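Local coordinates for protein ofchtiv-allosamidin (Ostrinia furnacalis, PDB 6JMB) that probably hydrolyses the beta-1,4 linkages of chitin as a group IV insect chitinase of glycoside hydrolase family 18, and binds the inhibitor allosamidin in its pocket, at residues 4-9 with 342-347; 80-85 with 121-126; 242-247 with 338-343. All coordinates share one frame; numbering follows the deposited sequence.

Contact 1: residues 4-9 with 342-347; sequences KIVVCY and IMLWSI. With AMI (allosamizoline), chain C; NAA (2-acetamido-2-deoxy-beta-D-allopyranose), chain B.
W345 carries CG anti to its backbone N (chi1 -175°), while Y9 has CG anti to its carbonyl carbon (chi1 -78°), and these two torsions bring the indole and the phenol together where the strands end. CE3 of the W345 indole comes obliquely to Y9 CB, at 3.4 Å. The ring planes themselves are turned 45° apart. The strands that carry them run parallel: I5 O receives I342 N, V7 exchanges bonds with I342 and L344, and Y9 N reaches L344 O at 3.2 Å; beyond the strand, I347 N closes the ladder on Y9 O. On one side of the strands, CD2 of L344 lies against the sulfur of C8 at 3.6 Å and also against CG1 of V6; that sulfur is in a disulfide with C33. On the other, the sulfur of M343, in one of its two modelled conformers, sits at the edge of the Y9 ring, a tentative Met-aromatic contact. Strands 5-11 and 341-345 are the first and last parallel strands of the TIM barrel of family 18, so their pairing closes the barrel. A cis peptide links W345 to S346, and CB of S346 lies against one face of the indole. AMI lies over the opposite face, its C5 3.5 Å above the plane, and NE1 donates in the plane of the ring to NAA O7 at 2.9 Å. An alanine in place of W345 would probably deprive AMI of its flat platform, leave NAA O7 without its indole donor and open a gap beside Y9. AMI C9 stands 3.5 Å above the Y9 ring, AMI C8 approaches CE2 at 3.4 Å, and the phenol OH points to the carboxylate of D122, a probable hydrogen bond.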
loop_
_atom_site.group_PDB
_atom_site.type_symbol
_atom_site.label_atom_id
_atom_site.label_comp_id
_atom_site.label_asym_id
_atom_site.label_seq_id
_atom_site.Cartn_x
_atom_site.Cartn_y
_atom_site.Cartn_z
ATOM N N LYS A 4 1.757 -13.021 13.584
ATOM C CA LYS A 4 1.446 -12.554 12.237
ATOM C C LYS A 4 0.471 -11.387 12.318
ATOM O O LYS A 4 -0.452 -11.381 13.140
ATOM C CB LYS A 4 0.808 -13.672 11.410
ATOM C CG LYS A 4 1.694 -14.887 11.147
ATOM C CD LYS A 4 3.057 -14.499 10.608
ATOM C CE LYS A 4 3.822 -15.719 10.117
ATOM N NZ LYS A 4 5.289 -15.501 10.200
ATOM N N ILE A 5 0.678 -10.383 11.466
ATOM C CA ILE A 5 -0.159 -9.190 11.488
ATOM C C ILE A 5 -0.761 -8.935 10.112
ATOM O O ILE A 5 -0.257 -9.389 9.081
ATOM C CB ILE A 5 0.576 -7.936 12.020
ATOM C CG1 ILE A 5 1.731 -7.538 11.099
ATOM C CG2 ILE A 5 1.053 -8.160 13.460
ATOM C CD1 ILE A 5 2.430 -6.258 11.536
ATOM N N VAL A 6 -1.878 -8.216 10.118
ATOM C CA VAL A 6 -2.575 -7.805 8.908
ATOM C C VAL A 6 -2.758 -6.299 9.022
ATOM O O VAL A 6 -3.515 -5.826 9.877
ATOM C CB VAL A 6 -3.927 -8.515 8.751
ATOM C CG1 VAL A 6 -4.643 -8.022 7.513
ATOM C CG2 VAL A 6 -3.727 -10.021 8.673
ATOM N N VAL A 7 -2.056 -5.549 8.182
ATOM C CA VAL A 7 -2.031 -4.090 8.248
ATOM C C VAL A 7 -2.941 -3.564 7.144
ATOM O O VAL A 7 -2.609 -3.657 5.955
ATOM C CB VAL A 7 -0.598 -3.554 8.110
ATOM C CG1 VAL A 7 -0.578 -2.027 8.176
ATOM C CG2 VAL A 7 0.303 -4.152 9.187
ATOM N N CYS A 8 -4.094 -3.021 7.527
ATOM C CA CYS A 8 -5.104 -2.564 6.578
ATOM C C CYS A 8 -5.038 -1.050 6.458
ATOM O O CYS A 8 -5.322 -0.347 7.429
ATOM C CB CYS A 8 -6.500 -2.919 7.079
ATOM S SG CYS A 8 -6.846 -4.677 7.234
ATOM N N TYR A 9 -4.738 -0.555 5.262
ATOM C CA TYR A 9 -4.855 0.875 4.996
ATOM C C TYR A 9 -6.257 1.211 4.516
ATOM O O TYR A 9 -6.868 0.453 3.752
ATOM C CB TYR A 9 -3.858 1.305 3.924
ATOM C CG TYR A 9 -2.453 1.467 4.429
ATOM C CD1 TYR A 9 -1.588 0.387 4.505
ATOM C CD2 TYR A 9 -1.989 2.713 4.829
ATOM C CE1 TYR A 9 -0.302 0.553 4.966
ATOM C CE2 TYR A 9 -0.700 2.885 5.291
ATOM C CZ TYR A 9 0.143 1.800 5.342
ATOM O OH TYR A 9 1.444 1.947 5.785
ATOM N N ILE A 342 1.127 -9.273 6.396
ATOM C CA ILE A 342 0.645 -8.757 5.121
ATOM C C ILE A 342 0.098 -7.357 5.346
ATOM O O ILE A 342 -0.624 -7.105 6.321
ATOM C CB ILE A 342 -0.454 -9.668 4.530
ATOM C CG1 ILE A 342 0.106 -11.062 4.244
ATOM C CG2 ILE A 342 -1.066 -9.062 3.265
ATOM C CD1 ILE A 342 1.190 -11.089 3.191
ATOM N N MET A 343 0.472 -6.443 4.458
ATOM C CA MET A 343 -0.064 -5.093 4.414
ATOM C C MET A 343 -0.889 -4.976 3.139
ATOM O O MET A 343 -0.538 -5.573 2.117
ATOM C CB MET A 343 1.101 -4.089 4.370
ATOM C CG MET A 343 0.706 -2.645 4.188
ATOM S SD MET A 343 2.145 -1.543 4.143
ATOM C CE MET A 343 2.760 -1.784 2.476
ATOM N N LEU A 344 -1.994 -4.233 3.188
ATOM C CA LEU A 344 -2.833 -4.096 2.011
ATOM C C LEU A 344 -3.172 -2.643 1.727
ATOM O O LEU A 344 -3.548 -1.888 2.625
ATOM C CB LEU A 344 -4.121 -4.925 2.129
ATOM C CG LEU A 344 -4.982 -4.551 3.327
ATOM C CD1 LEU A 344 -6.458 -4.477 2.952
ATOM C CD2 LEU A 344 -4.781 -5.563 4.453
ATOM N N TRP A 345 -3.046 -2.264 0.464
ATOM C CA TRP A 345 -3.618 -1.024 -0.045
ATOM C C TRP A 345 -4.688 -1.430 -1.046
ATOM O O TRP A 345 -4.356 -1.963 -2.113
ATOM C CB TRP A 345 -2.565 -0.167 -0.753
ATOM C CG TRP A 345 -3.180 1.134 -1.135
ATOM C CD1 TRP A 345 -3.864 1.419 -2.293
ATOM C CD2 TRP A 345 -3.262 2.304 -0.318
ATOM N NE1 TRP A 345 -4.344 2.713 -2.247
ATOM C CE2 TRP A 345 -3.991 3.272 -1.047
ATOM C CE3 TRP A 345 -2.786 2.634 0.954
ATOM C CZ2 TRP A 345 -4.250 4.545 -0.540
ATOM C CZ3 TRP A 345 -3.042 3.899 1.452
ATOM C CH2 TRP A 345 -3.765 4.839 0.704
ATOM N N SER A 346 -5.971 -1.216 -0.720
ATOM C CA SER A 346 -6.487 -0.665 0.530
ATOM C C SER A 346 -7.871 -1.292 0.710
ATOM O O SER A 346 -8.453 -1.827 -0.243
ATOM C CB SER A 346 -6.603 0.860 0.447
ATOM O OG SER A 346 -7.223 1.260 -0.765
ATOM N N ILE A 347 -8.400 -1.208 1.933
ATOM C CA ILE A 347 -9.548 -2.031 2.307
ATOM C C ILE A 347 -10.794 -1.661 1.510
ATOM O O ILE A 347 -11.646 -2.521 1.240
ATOM C CB ILE A 347 -9.764 -1.964 3.833
ATOM C CG1 ILE A 347 -10.779 -3.018 4.290
ATOM C CG2 ILE A 347 -10.161 -0.554 4.270
ATOM C CD1 ILE A 347 -10.865 -3.158 5.813
HETATM C C1 AMI C . 0.460 3.626 -2.035
HETATM C C2 AMI C . 0.658 5.074 -1.430
HETATM C C3 AMI C . -0.594 5.745 -1.703
HETATM C C4 AMI C . -1.108 5.101 -3.056
HETATM C C5 AMI C . -0.903 3.688 -2.777
HETATM C C6 AMI C . -0.914 2.791 -4.069
HETATM C C7 AMI C . 0.679 3.550 0.173
HETATM C C8 AMI C . 1.200 3.832 2.648
HETATM C C9 AMI C . 0.592 1.521 1.724
HETATM N N2 AMI C . 0.890 4.897 -0.156
HETATM N N7 AMI C . 0.826 2.975 1.515
HETATM O O3 AMI C . -0.406 7.158 -1.772
HETATM O O4 AMI C . -2.490 5.290 -3.325
HETATM O O6 AMI C . 0.030 3.309 -4.983
HETATM O O7 AMI C . 0.332 2.761 -0.884
HETATM C C1 NAA B . -2.785 6.495 -3.960
HETATM C C2 NAA B . -4.147 6.393 -4.628
HETATM C C3 NAA B . -4.609 7.690 -5.174
HETATM C C4 NAA B . -4.619 8.757 -4.096
HETATM C C5 NAA B . -3.234 8.852 -3.470
HETATM C C6 NAA B . -3.162 9.843 -2.348
HETATM C C7 NAA B . -4.661 4.073 -5.584
HETATM C C8 NAA B . -4.412 3.026 -6.675
HETATM N N2 NAA B . -3.945 5.367 -5.707
HETATM O O3 NAA B . -3.707 8.062 -6.261
HETATM O O4 NAA B . -4.951 10.062 -4.615
HETATM O O5 NAA B . -2.881 7.547 -2.914
HETATM O O6 NAA B . -1.821 9.893 -1.914
HETATM O O7 NAA B . -5.395 3.880 -4.692
#

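Contact 2: residues 80-85 with 121-126; sequences VAVGGW and LDVDWE. With AMI (allosamizoline), chain C; NAA (2-acetamido-2-deoxy-beta-D-allopyranose), chain B.
W85 and E126 meet just beyond the C-terminal ends of these strands, OE1 of the glutamate lying 3.5 Å from CE3 at the edge of the indole, which also makes a cation-pi contact with R131. Backbone hydrogen bonds join the parallel strands: V80 O takes D122 N, V82 bonds D122 and D124 in turn, and D124 O takes G84 N at 2.8 Å. Water 1 continues the bridge, accepting from E126 N at 2.9 Å and bonding G84 O. Side chains at both G83 and G84 would be jammed by their own backbone, and one on G83 would also strike D124 O. Apolar packing lies on the barrel's outer side, where CD1 of L121 fits against V80 CG1 and V82 CG1, the latter at 3.9 Å, beneath helix 99-116. Polar side chains turn inward: D122 OD1 is hydrogen-bonded to T162, its other oxygen going to Y9. W85 N donates almost straight to AMI O3 at 2.9 Å. D124 OD2 stands 2.8 Å from AMI N2, and E126 OE2 3.0 Å from it. The last two acids of the family 18 DxxDxDxE signature beside this ring nitrogen are consistent with allosamizoline mimicking the oxazolinium intermediate of substrate-assisted chitin cleavage.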
loop_
_atom_site.group_PDB
_atom_site.type_symbol
_atom_site.label_atom_id
_atom_site.label_comp_id
_atom_site.label_asym_id
_atom_site.label_seq_id
_atom_site.Cartn_x
_atom_site.Cartn_y
_atom_site.Cartn_z
ATOM N N VAL A 80 -2.348 6.464 12.295
ATOM C CA VAL A 80 -2.585 7.500 11.299
ATOM C C VAL A 80 -1.351 7.561 10.401
ATOM O O VAL A 80 -0.212 7.475 10.885
ATOM C CB VAL A 80 -2.927 8.853 11.954
ATOM C CG1 VAL A 80 -1.729 9.443 12.735
ATOM C CG2 VAL A 80 -3.449 9.838 10.927
ATOM N N ALA A 81 -1.577 7.641 9.093
ATOM C CA ALA A 81 -0.491 7.679 8.116
ATOM C C ALA A 81 -0.290 9.098 7.603
ATOM O O ALA A 81 -1.246 9.755 7.179
ATOM C CB ALA A 81 -0.782 6.748 6.936
ATOM N N VAL A 82 0.957 9.567 7.642
ATOM C CA VAL A 82 1.321 10.874 7.108
ATOM C C VAL A 82 2.028 10.679 5.774
ATOM O O VAL A 82 2.893 9.803 5.639
ATOM C CB VAL A 82 2.192 11.662 8.106
ATOM C CG1 VAL A 82 3.533 10.955 8.373
ATOM C CG2 VAL A 82 2.400 13.098 7.628
ATOM N N GLY A 83 1.651 11.482 4.787
ATOM C CA GLY A 83 2.319 11.447 3.505
ATOM C C GLY A 83 1.431 10.935 2.397
ATOM O O GLY A 83 0.320 11.436 2.197
ATOM N N GLY A 84 1.918 9.941 1.669
ATOM C CA GLY A 84 1.211 9.430 0.517
ATOM C C GLY A 84 1.703 10.057 -0.774
ATOM O O GLY A 84 2.357 11.103 -0.787
ATOM N N TRP A 85 1.358 9.402 -1.886
ATOM C CA TRP A 85 1.803 9.846 -3.204
ATOM C C TRP A 85 1.459 11.313 -3.464
ATOM O O TRP A 85 2.314 12.099 -3.892
ATOM C CB TRP A 85 1.170 8.944 -4.269
ATOM C CG TRP A 85 1.492 9.339 -5.669
ATOM C CD1 TRP A 85 0.667 9.974 -6.555
ATOM C CD2 TRP A 85 2.726 9.120 -6.353
ATOM N NE1 TRP A 85 1.318 10.167 -7.749
ATOM C CE2 TRP A 85 2.583 9.649 -7.651
ATOM C CE3 TRP A 85 3.938 8.528 -5.994
ATOM C CZ2 TRP A 85 3.611 9.605 -8.591
ATOM C CZ3 TRP A 85 4.957 8.482 -6.931
ATOM C CH2 TRP A 85 4.785 9.015 -8.213
ATOM N N LEU A 121 1.931 6.200 14.579
ATOM C CA LEU A 121 2.125 6.936 13.341
ATOM C C LEU A 121 2.776 6.030 12.308
ATOM O O LEU A 121 3.733 5.311 12.615
ATOM C CB LEU A 121 3.056 8.135 13.582
ATOM C CG LEU A 121 3.410 8.987 12.359
ATOM C CD1 LEU A 121 2.193 9.755 11.869
ATOM C CD2 LEU A 121 4.558 9.937 12.671
ATOM N N ASP A 122 2.259 6.077 11.086
ATOM C CA ASP A 122 2.885 5.452 9.931
ATOM C C ASP A 122 3.415 6.564 9.040
ATOM O O ASP A 122 2.679 7.501 8.712
ATOM C CB ASP A 122 1.853 4.618 9.168
ATOM C CG ASP A 122 2.441 3.920 7.964
ATOM O OD1 ASP A 122 3.478 3.234 8.108
ATOM O OD2 ASP A 122 1.865 4.053 6.863
ATOM N N VAL A 123 4.688 6.484 8.667
ATOM C CA VAL A 123 5.313 7.504 7.830
ATOM C C VAL A 123 5.411 6.975 6.406
ATOM O O VAL A 123 6.061 5.948 6.157
ATOM C CB VAL A 123 6.689 7.919 8.370
ATOM C CG1 VAL A 123 7.261 9.046 7.522
ATOM C CG2 VAL A 123 6.575 8.356 9.826
ATOM N N ASP A 124 4.751 7.670 5.476
ATOM C CA ASP A 124 4.718 7.317 4.060
ATOM C C ASP A 124 5.216 8.494 3.222
ATOM O O ASP A 124 4.478 9.051 2.404
ATOM C CB ASP A 124 3.287 6.914 3.675
ATOM C CG ASP A 124 3.144 6.529 2.216
ATOM O OD1 ASP A 124 4.135 6.101 1.595
ATOM O OD2 ASP A 124 2.021 6.649 1.691
ATOM N N TRP A 125 6.464 8.899 3.439
ATOM C CA TRP A 125 7.083 9.950 2.642
ATOM C C TRP A 125 7.471 9.356 1.293
ATOM O O TRP A 125 8.280 8.425 1.233
ATOM C CB TRP A 125 8.309 10.452 3.404
ATOM C CG TRP A 125 9.267 11.386 2.693
ATOM C CD1 TRP A 125 9.173 11.907 1.427
ATOM C CD2 TRP A 125 10.475 11.904 3.252
ATOM N NE1 TRP A 125 10.261 12.721 1.170
ATOM C CE2 TRP A 125 11.075 12.726 2.273
ATOM C CE3 TRP A 125 11.111 11.749 4.487
ATOM C CZ2 TRP A 125 12.283 13.396 2.497
ATOM C CZ3 TRP A 125 12.307 12.415 4.714
ATOM C CH2 TRP A 125 12.886 13.221 3.716
ATOM N N GLU A 126 6.904 9.889 0.211
ATOM C CA GLU A 126 7.140 9.357 -1.134
ATOM C C GLU A 126 7.842 10.416 -1.988
ATOM O O GLU A 126 7.183 11.215 -2.657
ATOM C CB GLU A 126 5.815 8.869 -1.754
ATOM C CG GLU A 126 5.125 7.830 -0.861
ATOM C CD GLU A 126 4.091 6.972 -1.559
ATOM O OE1 GLU A 126 3.770 7.210 -2.740
ATOM O OE2 GLU A 126 3.599 6.023 -0.910
HETATM C C1 AMI C . 0.460 3.626 -2.035
HETATM C C2 AMI C . 0.658 5.074 -1.430
HETATM C C3 AMI C . -0.594 5.745 -1.703
HETATM C C4 AMI C . -1.108 5.101 -3.056
HETATM C C5 AMI C . -0.903 3.688 -2.777
HETATM C C6 AMI C . -0.914 2.791 -4.069
HETATM C C7 AMI C . 0.679 3.550 0.173
HETATM C C8 AMI C . 1.200 3.832 2.648
HETATM C C9 AMI C . 0.592 1.521 1.724
HETATM N N2 AMI C . 0.890 4.897 -0.156
HETATM N N7 AMI C . 0.826 2.975 1.515
HETATM O O3 AMI C . -0.406 7.158 -1.772
HETATM O O4 AMI C . -2.490 5.290 -3.325
HETATM O O6 AMI C . 0.030 3.309 -4.983
HETATM O O7 AMI C . 0.332 2.761 -0.884
HETATM C C1 NAA B . -2.785 6.495 -3.960
HETATM C C2 NAA B . -4.147 6.393 -4.628
HETATM C C3 NAA B . -4.609 7.690 -5.174
HETATM C C4 NAA B . -4.619 8.757 -4.096
HETATM C C5 NAA B . -3.234 8.852 -3.470
HETATM C C6 NAA B . -3.162 9.843 -2.348
HETATM C C7 NAA B . -4.661 4.073 -5.584
HETATM C C8 NAA B . -4.412 3.026 -6.675
HETATM N N2 NAA B . -3.945 5.367 -5.707
HETATM O O3 NAA B . -3.707 8.062 -6.261
HETATM O O4 NAA B . -4.951 10.062 -4.615
HETATM O O5 NAA B . -2.881 7.547 -2.914
HETATM O O6 NAA B . -1.821 9.893 -1.914
HETATM O O7 NAA B . -5.395 3.880 -4.692
HETATM O O HOH W 1 4.772 11.776 0.561
#

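Contact 3: residues 242-247 with 338-343; sequences KLVMGV and NLRGIM
L243 and R340 begin the pairing of 242-247 with 338-343: the amide of R340 donates to L243 O at 3.0 Å along a bent path, 139° at the hydrogen. The bonds then alternate between the strands. M245 N reaches G341 O at 3.0 Å, and M245 O accepts M343 N at 2.9 Å; that N-H points almost straight at the oxygen yet arrives from above the carbonyl plane, 53° out of it. V247 N closes the series on M343 O at 2.7 Å. Away from this ladder, G246 O is met by the hydroxyl of T192, and L339 O by the ammonium of K4. The polar ends of the side chains find backbone carbonyls elsewhere: K242 NZ donates to A182 and V185, R340 NE to D3 and NH1 to E241. N338 ends helix 324-336 in a Schellman motif, after which the chain enters the strand. On the face turned to the barrel interior, V244 CG1, anti to its backbone N (chi1 -178°), rests on M343 CB at 3.7 Å. Facing the helices instead, L339 CD1 touches M245 CB at 3.8 Å, and I342 CG2 meets V247 CG2 at 3.7 Å, crossing at about a right angle; M245 is packed by helices 226-235 and 324-336, and V247 and I342 by the latter. In the TIM barrel of family 18 these are the seventh and eighth parallel strands, with helices packed outside them.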
loop_
_atom_site.group_PDB
_atom_site.type_symbol
_atom_site.label_atom_id
_atom_site.label_comp_id
_atom_site.label_asym_id
_atom_site.label_seq_id
_atom_site.Cartn_x
_atom_site.Cartn_y
_atom_site.Cartn_z
ATOM N N LYS A 242 10.191 -7.847 11.048
ATOM C CA LYS A 242 9.803 -6.468 10.797
ATOM C C LYS A 242 9.404 -6.209 9.355
ATOM O O LYS A 242 9.104 -5.059 9.011
ATOM C CB LYS A 242 10.918 -5.496 11.207
ATOM C CG LYS A 242 11.072 -5.358 12.710
ATOM C CD LYS A 242 11.982 -4.200 13.074
ATOM C CE LYS A 242 12.029 -4.008 14.576
ATOM N NZ LYS A 242 12.870 -2.835 14.928
ATOM N N LEU A 243 9.375 -7.231 8.506
ATOM C CA LEU A 243 9.050 -7.066 7.094
ATOM C C LEU A 243 7.602 -7.486 6.892
ATOM O O LEU A 243 7.263 -8.667 7.022
ATOM C CB LEU A 243 9.982 -7.899 6.218
ATOM C CG LEU A 243 10.113 -7.470 4.747
ATOM C CD1 LEU A 243 11.271 -8.205 4.097
ATOM C CD2 LEU A 243 8.849 -7.699 3.924
ATOM N N VAL A 244 6.754 -6.520 6.566
ATOM C CA VAL A 244 5.344 -6.762 6.296
ATOM C C VAL A 244 5.138 -6.551 4.804
ATOM O O VAL A 244 5.432 -5.472 4.273
ATOM C CB VAL A 244 4.447 -5.840 7.134
ATOM C CG1 VAL A 244 2.981 -6.145 6.875
ATOM C CG2 VAL A 244 4.768 -5.998 8.619
ATOM N N MET A 245 4.661 -7.582 4.122
ATOM C CA MET A 245 4.653 -7.598 2.665
ATOM C C MET A 245 3.358 -6.995 2.135
ATOM O O MET A 245 2.266 -7.479 2.452
ATOM C CB MET A 245 4.810 -9.027 2.159
ATOM C CG MET A 245 5.122 -9.093 0.679
ATOM S SD MET A 245 5.136 -10.785 0.057
ATOM C CE MET A 245 3.402 -11.006 -0.322
ATOM N N GLY A 246 3.484 -5.956 1.314
ATOM C CA GLY A 246 2.308 -5.313 0.759
ATOM C C GLY A 246 1.661 -6.131 -0.343
ATOM O O GLY A 246 2.327 -6.830 -1.113
ATOM N N VAL A 247 0.333 -6.039 -0.407
ATOM C CA VAL A 247 -0.456 -6.593 -1.511
ATOM C C VAL A 247 -1.496 -5.569 -1.934
ATOM O O VAL A 247 -1.961 -4.749 -1.130
ATOM C CB VAL A 247 -1.159 -7.916 -1.120
ATOM C CG1 VAL A 247 -0.135 -8.972 -0.716
ATOM C CG2 VAL A 247 -2.175 -7.683 0.002
ATOM N N ASN A 338 8.685 -16.568 6.453
ATOM C CA ASN A 338 8.475 -16.187 7.848
ATOM C C ASN A 338 8.345 -14.674 8.003
ATOM O O ASN A 338 8.818 -14.087 8.974
ATOM C CB ASN A 338 9.566 -16.749 8.768
ATOM C CG ASN A 338 9.172 -16.701 10.233
ATOM O OD1 ASN A 338 8.003 -16.873 10.580
ATOM N ND2 ASN A 338 10.151 -16.463 11.102
ATOM N N LEU A 339 7.709 -14.034 7.030
ATOM C CA LEU A 339 7.523 -12.595 7.124
ATOM C C LEU A 339 6.530 -12.265 8.234
ATOM O O LEU A 339 5.689 -13.081 8.619
ATOM C CB LEU A 339 7.041 -12.034 5.788
ATOM C CG LEU A 339 7.935 -12.311 4.580
ATOM C CD1 LEU A 339 7.423 -11.554 3.358
ATOM C CD2 LEU A 339 9.394 -11.950 4.889
ATOM N N ARG A 340 6.636 -11.036 8.748
ATOM C CA ARG A 340 5.824 -10.623 9.886
ATOM C C ARG A 340 4.337 -10.581 9.551
ATOM O O ARG A 340 3.495 -10.765 10.437
ATOM C CB ARG A 340 6.302 -9.263 10.380
ATOM C CG ARG A 340 5.499 -8.699 11.538
ATOM C CD ARG A 340 5.601 -9.612 12.757
ATOM N NE ARG A 340 4.844 -9.104 13.897
ATOM C CZ ARG A 340 5.187 -8.033 14.607
ATOM N NH1 ARG A 340 6.282 -7.346 14.301
ATOM N NH2 ARG A 340 4.435 -7.650 15.629
ATOM N N GLY A 341 3.985 -10.341 8.295
ATOM C CA GLY A 341 2.583 -10.353 7.941
ATOM C C GLY A 341 2.356 -9.734 6.582
ATOM O O GLY A 341 3.263 -9.670 5.746
ATOM N N ILE A 342 1.127 -9.273 6.396
ATOM C CA ILE A 342 0.645 -8.757 5.121
ATOM C C ILE A 342 0.098 -7.357 5.346
ATOM O O ILE A 342 -0.624 -7.105 6.321
ATOM C CB ILE A 342 -0.454 -9.668 4.530
ATOM C CG1 ILE A 342 0.106 -11.062 4.244
ATOM C CG2 ILE A 342 -1.066 -9.062 3.265
ATOM C CD1 ILE A 342 1.190 -11.089 3.191
ATOM N N MET A 343 0.472 -6.443 4.458
ATOM C CA MET A 343 -0.064 -5.093 4.414
ATOM C C MET A 343 -0.889 -4.976 3.139
ATOM O O MET A 343 -0.538 -5.573 2.117
ATOM C CB MET A 343 1.101 -4.089 4.370
ATOM C CG MET A 343 0.706 -2.645 4.188
ATOM S SD MET A 343 2.145 -1.543 4.143
ATOM C CE MET A 343 2.760 -1.784 2.476
#

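Contacts 1 and 3 share strand 341-345, with I342 and M343 in both, and their centres are 9 Å apart; I5 N also approaches R340 O at 3.0 Å, a probable hydrogen bond tying the first strand directly to the entry of the last. Contact 2 lies elsewhere in the same barrel, its centre 15 Å from that of contact 1 and 17 Å from that of contact 3. Contacts 1 and 2 meet through Y9 and D122 and supply different walls of one pocket: both touch AMI and NAA. Contact 3 reaches the inhibitor through M343, its nearest side-chain atom about 4 Å from AMI; contacts 2 and 3 stay about 6 Å apart at their nearest atoms.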